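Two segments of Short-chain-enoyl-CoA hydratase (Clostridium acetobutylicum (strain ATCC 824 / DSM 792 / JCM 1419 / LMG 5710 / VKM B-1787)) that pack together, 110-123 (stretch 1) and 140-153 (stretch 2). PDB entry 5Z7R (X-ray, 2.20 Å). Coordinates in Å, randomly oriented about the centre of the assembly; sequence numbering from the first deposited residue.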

# COMPACT_ATOMS: atom_id res chain seq x y z
N GLY A 110 -17.77 -3.18 -22.43
CA GLY A 110 -18.30 -2.87 -21.12
C GLY A 110 -18.07 -4.05 -20.22
O GLY A 110 -16.93 -4.51 -20.11
N GLY A 111 -19.14 -4.59 -19.62
CA GLY A 111 -19.02 -5.80 -18.81
C GLY A 111 -18.26 -6.96 -19.46
O GLY A 111 -17.74 -7.85 -18.77
N GLY A 112 -18.22 -6.99 -20.79
CA GLY A 112 -17.56 -8.07 -21.50
C GLY A 112 -16.07 -7.92 -21.58
O GLY A 112 -15.33 -8.89 -21.48
N CYS A 113 -15.64 -6.69 -21.79
CA CYS A 113 -14.25 -6.32 -21.59
C CYS A 113 -13.86 -6.64 -20.16
O CYS A 113 -12.84 -7.30 -19.91
CB CYS A 113 -14.07 -4.84 -21.84
SG CYS A 113 -12.33 -4.47 -22.07
N GLU A 114 -14.71 -6.24 -19.21
CA GLU A 114 -14.42 -6.44 -17.77
C GLU A 114 -14.31 -7.89 -17.40
O GLU A 114 -13.42 -8.25 -16.63
CB GLU A 114 -15.42 -5.70 -16.88
CG GLU A 114 -15.36 -4.17 -17.05
CD GLU A 114 -16.60 -3.46 -16.50
OE1 GLU A 114 -17.73 -3.81 -16.91
OE2 GLU A 114 -16.44 -2.56 -15.65
N ILE A 115 -15.15 -8.77 -17.97
CA ILE A 115 -15.00 -10.17 -17.61
C ILE A 115 -13.70 -10.74 -18.16
O ILE A 115 -13.01 -11.53 -17.51
CB ILE A 115 -16.22 -11.05 -17.99
CG1 ILE A 115 -16.15 -12.40 -17.26
CG2 ILE A 115 -16.35 -11.25 -19.51
CD1 ILE A 115 -17.51 -13.04 -17.06
N ALA A 116 -13.36 -10.33 -19.38
CA ALA A 116 -12.15 -10.83 -20.03
C ALA A 116 -10.92 -10.38 -19.22
O ALA A 116 -9.98 -11.17 -19.01
CB ALA A 116 -12.09 -10.35 -21.47
N MET A 117 -10.94 -9.14 -18.73
CA MET A 117 -9.82 -8.59 -17.91
C MET A 117 -9.70 -9.28 -16.58
O MET A 117 -8.66 -9.19 -15.93
CB MET A 117 -10.01 -7.12 -17.67
CG MET A 117 -9.93 -6.34 -18.95
SD MET A 117 -9.71 -4.59 -18.82
CE MET A 117 -11.32 -3.94 -18.39
N SER A 118 -10.75 -10.01 -16.20
CA SER A 118 -10.77 -10.73 -14.95
C SER A 118 -10.25 -12.13 -15.07
O SER A 118 -10.15 -12.82 -14.08
CB SER A 118 -12.20 -10.77 -14.37
OG SER A 118 -12.79 -9.47 -14.33
N CYS A 119 -9.90 -12.57 -16.27
CA CYS A 119 -9.16 -13.85 -16.44
C CYS A 119 -7.64 -13.66 -16.40
O CYS A 119 -7.11 -12.56 -16.55
CB CYS A 119 -9.52 -14.50 -17.77
SG CYS A 119 -11.30 -14.64 -18.09
N ASP A 120 -6.94 -14.75 -16.18
CA ASP A 120 -5.49 -14.75 -16.19
C ASP A 120 -4.83 -14.29 -17.52
O ASP A 120 -3.96 -13.41 -17.51
CB ASP A 120 -5.02 -16.15 -15.81
CG ASP A 120 -5.39 -16.52 -14.40
OD1 ASP A 120 -4.86 -15.86 -13.49
OD2 ASP A 120 -6.20 -17.45 -14.19
N ILE A 121 -5.26 -14.88 -18.65
CA ILE A 121 -4.69 -14.72 -19.97
C ILE A 121 -5.78 -14.37 -20.97
O ILE A 121 -6.83 -15.03 -21.01
CB ILE A 121 -4.01 -16.03 -20.38
CG1 ILE A 121 -2.77 -16.27 -19.52
CG2 ILE A 121 -3.58 -16.02 -21.84
CD1 ILE A 121 -2.40 -17.72 -19.37
N ARG A 122 -5.57 -13.35 -21.77
CA ARG A 122 -6.50 -13.01 -22.82
C ARG A 122 -5.84 -13.30 -24.17
O ARG A 122 -4.63 -13.03 -24.39
CB ARG A 122 -6.88 -11.54 -22.79
CG ARG A 122 -7.88 -11.17 -21.71
CD ARG A 122 -7.76 -9.73 -21.16
NE ARG A 122 -6.47 -9.47 -20.53
CZ ARG A 122 -6.02 -10.06 -19.44
NH1 ARG A 122 -6.75 -10.98 -18.81
NH2 ARG A 122 -4.83 -9.74 -18.97
N ILE A 123 -6.67 -13.80 -25.07
CA ILE A 123 -6.28 -14.15 -26.41
C ILE A 123 -7.51 -13.81 -27.23
O ILE A 123 -8.63 -13.88 -26.75
CB ILE A 123 -5.86 -15.64 -26.38
CG1 ILE A 123 -4.38 -15.74 -26.72
CG2 ILE A 123 -6.73 -16.58 -27.19
CD1 ILE A 123 -3.60 -16.42 -25.62
N THR A 140 -19.96 5.12 -14.98
CA THR A 140 -18.59 4.63 -15.04
C THR A 140 -18.68 3.14 -15.27
O THR A 140 -19.72 2.56 -15.04
CB THR A 140 -17.87 4.76 -13.68
OG1 THR A 140 -18.43 3.82 -12.76
CG2 THR A 140 -17.99 6.16 -13.12
N PRO A 141 -17.58 2.53 -15.69
CA PRO A 141 -17.51 1.09 -15.61
C PRO A 141 -17.96 0.63 -14.22
O PRO A 141 -17.68 1.29 -13.24
CB PRO A 141 -16.03 0.81 -15.88
CG PRO A 141 -15.63 1.93 -16.83
CD PRO A 141 -16.40 3.12 -16.37
N GLY A 142 -18.67 -0.50 -14.17
CA GLY A 142 -19.30 -1.02 -12.95
C GLY A 142 -18.84 -2.39 -12.53
O GLY A 142 -19.14 -2.82 -11.43
N PHE A 143 -18.08 -3.10 -13.35
CA PHE A 143 -17.59 -4.44 -12.98
C PHE A 143 -16.06 -4.54 -13.05
O PHE A 143 -15.51 -5.58 -13.42
CB PHE A 143 -18.18 -5.54 -13.89
CG PHE A 143 -19.69 -5.61 -13.93
CD1 PHE A 143 -20.48 -5.21 -12.85
CD2 PHE A 143 -20.32 -6.16 -15.03
CE1 PHE A 143 -21.86 -5.31 -12.89
CE2 PHE A 143 -21.71 -6.27 -15.08
CZ PHE A 143 -22.48 -5.84 -14.01
N GLY A 144 -15.38 -3.45 -12.70
CA GLY A 144 -13.95 -3.46 -12.49
C GLY A 144 -13.22 -2.65 -13.53
O GLY A 144 -12.04 -2.40 -13.40
N GLY A 145 -13.91 -2.18 -14.54
CA GLY A 145 -13.26 -1.52 -15.67
C GLY A 145 -12.25 -0.45 -15.29
O GLY A 145 -11.17 -0.39 -15.89
N THR A 146 -12.61 0.38 -14.30
CA THR A 146 -11.83 1.56 -13.90
C THR A 146 -10.54 1.14 -13.24
O THR A 146 -9.65 1.95 -13.07
CB THR A 146 -12.59 2.47 -12.91
OG1 THR A 146 -12.83 1.80 -11.66
CG2 THR A 146 -13.92 2.94 -13.50
N GLN A 147 -10.45 -0.12 -12.85
CA GLN A 147 -9.29 -0.61 -12.15
C GLN A 147 -8.43 -1.57 -12.97
O GLN A 147 -7.18 -1.50 -12.92
CB GLN A 147 -9.73 -1.33 -10.88
CG GLN A 147 -10.40 -0.46 -9.85
CD GLN A 147 -9.73 0.90 -9.71
OE1 GLN A 147 -8.52 1.00 -9.47
NE2 GLN A 147 -10.53 1.97 -9.86
N ARG A 148 -9.08 -2.49 -13.68
CA ARG A 148 -8.37 -3.53 -14.35
C ARG A 148 -7.71 -2.97 -15.66
O ARG A 148 -6.58 -3.32 -15.99
CB ARG A 148 -9.27 -4.75 -14.58
CG ARG A 148 -9.48 -5.60 -13.30
CD ARG A 148 -10.01 -7.01 -13.55
NE ARG A 148 -10.16 -7.76 -12.31
CZ ARG A 148 -11.28 -7.79 -11.56
NH1 ARG A 148 -12.36 -7.14 -11.95
NH2 ARG A 148 -11.33 -8.44 -10.42
N LEU A 149 -8.38 -2.10 -16.39
CA LEU A 149 -7.85 -1.70 -17.68
C LEU A 149 -6.48 -1.00 -17.48
O LEU A 149 -5.48 -1.39 -18.05
CB LEU A 149 -8.84 -0.78 -18.37
CG LEU A 149 -8.55 -0.44 -19.83
CD1 LEU A 149 -8.45 -1.69 -20.67
CD2 LEU A 149 -9.63 0.45 -20.38
N SER A 150 -6.46 0.01 -16.61
CA SER A 150 -5.26 0.79 -16.36
C SER A 150 -4.15 -0.10 -15.84
O SER A 150 -2.97 0.06 -16.20
CB SER A 150 -5.56 1.86 -15.36
OG SER A 150 -6.11 1.27 -14.25
N ARG A 151 -4.51 -1.08 -15.03
CA ARG A 151 -3.52 -2.05 -14.56
C ARG A 151 -2.96 -2.89 -15.69
O ARG A 151 -1.83 -3.31 -15.61
CB ARG A 151 -4.08 -3.00 -13.49
CG ARG A 151 -4.12 -2.42 -12.10
CD ARG A 151 -5.00 -3.24 -11.15
NE ARG A 151 -4.87 -2.76 -9.76
CZ ARG A 151 -5.48 -1.69 -9.24
NH1 ARG A 151 -5.29 -1.43 -7.97
NH2 ARG A 151 -6.33 -0.93 -9.94
N LEU A 152 -3.77 -3.16 -16.71
CA LEU A 152 -3.34 -4.04 -17.79
C LEU A 152 -2.69 -3.25 -18.93
O LEU A 152 -1.70 -3.70 -19.51
CB LEU A 152 -4.53 -4.91 -18.29
CG LEU A 152 -4.74 -6.39 -17.90
CD1 LEU A 152 -3.91 -6.98 -16.75
CD2 LEU A 152 -6.24 -6.60 -17.65
N VAL A 153 -3.21 -2.09 -19.28
CA VAL A 153 -2.69 -1.40 -20.47
C VAL A 153 -2.03 -0.05 -20.15
O VAL A 153 -1.67 0.71 -21.06
CB VAL A 153 -3.82 -1.18 -21.51
CG1 VAL A 153 -4.59 -2.48 -21.80
CG2 VAL A 153 -4.76 -0.05 -21.10
O HOH W 1 -13.10 -6.06 -14.66

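Helix 111-117 and helix 145-153 cross at 57°, their axes approaching to 9.7 Å. The CA atoms of E114 and G145 lie 5.5 Å apart and those of M117 and R148 6.4 Å, so the backbones are closest where the second helix begins. G144 caps that helix with phi/psi 113/-8, where a CB would jam against the preceding carbonyl. An ideal CB on G145 would lie 2.8 Å from E114 OE2, a clash; glycine leaves room for the carboxylate.

E114 points toward stretch 2 with chi1 m and chi2 t. Its OE2 accepts hydrogen bonds from F143 N (2.9 Å, 147°) and G145 N (2.8 Å, 144°), so one buried carboxylate oxygen satisfies two amides at the start of the helix. Water 1 extends the polar link, donating to E114 O (3.0 Å) and F143 O (2.8 Å) and accepting from R148 NH1 (3.0 Å).

Farther along, M117 buries 100 Å² as a knob among G145, R148, L149 and L152. Its SD lies 3.7 Å from L149 CD1, and its CB 3.8 Å from L152 CD2; the long, unbranched thioether suits this apolar pocket. L152 CD2 also covers one face of the R122 guanidinium, whose NH1 is held within stretch 1 by A116 O (3.2 Å) and C119 O (2.8 Å).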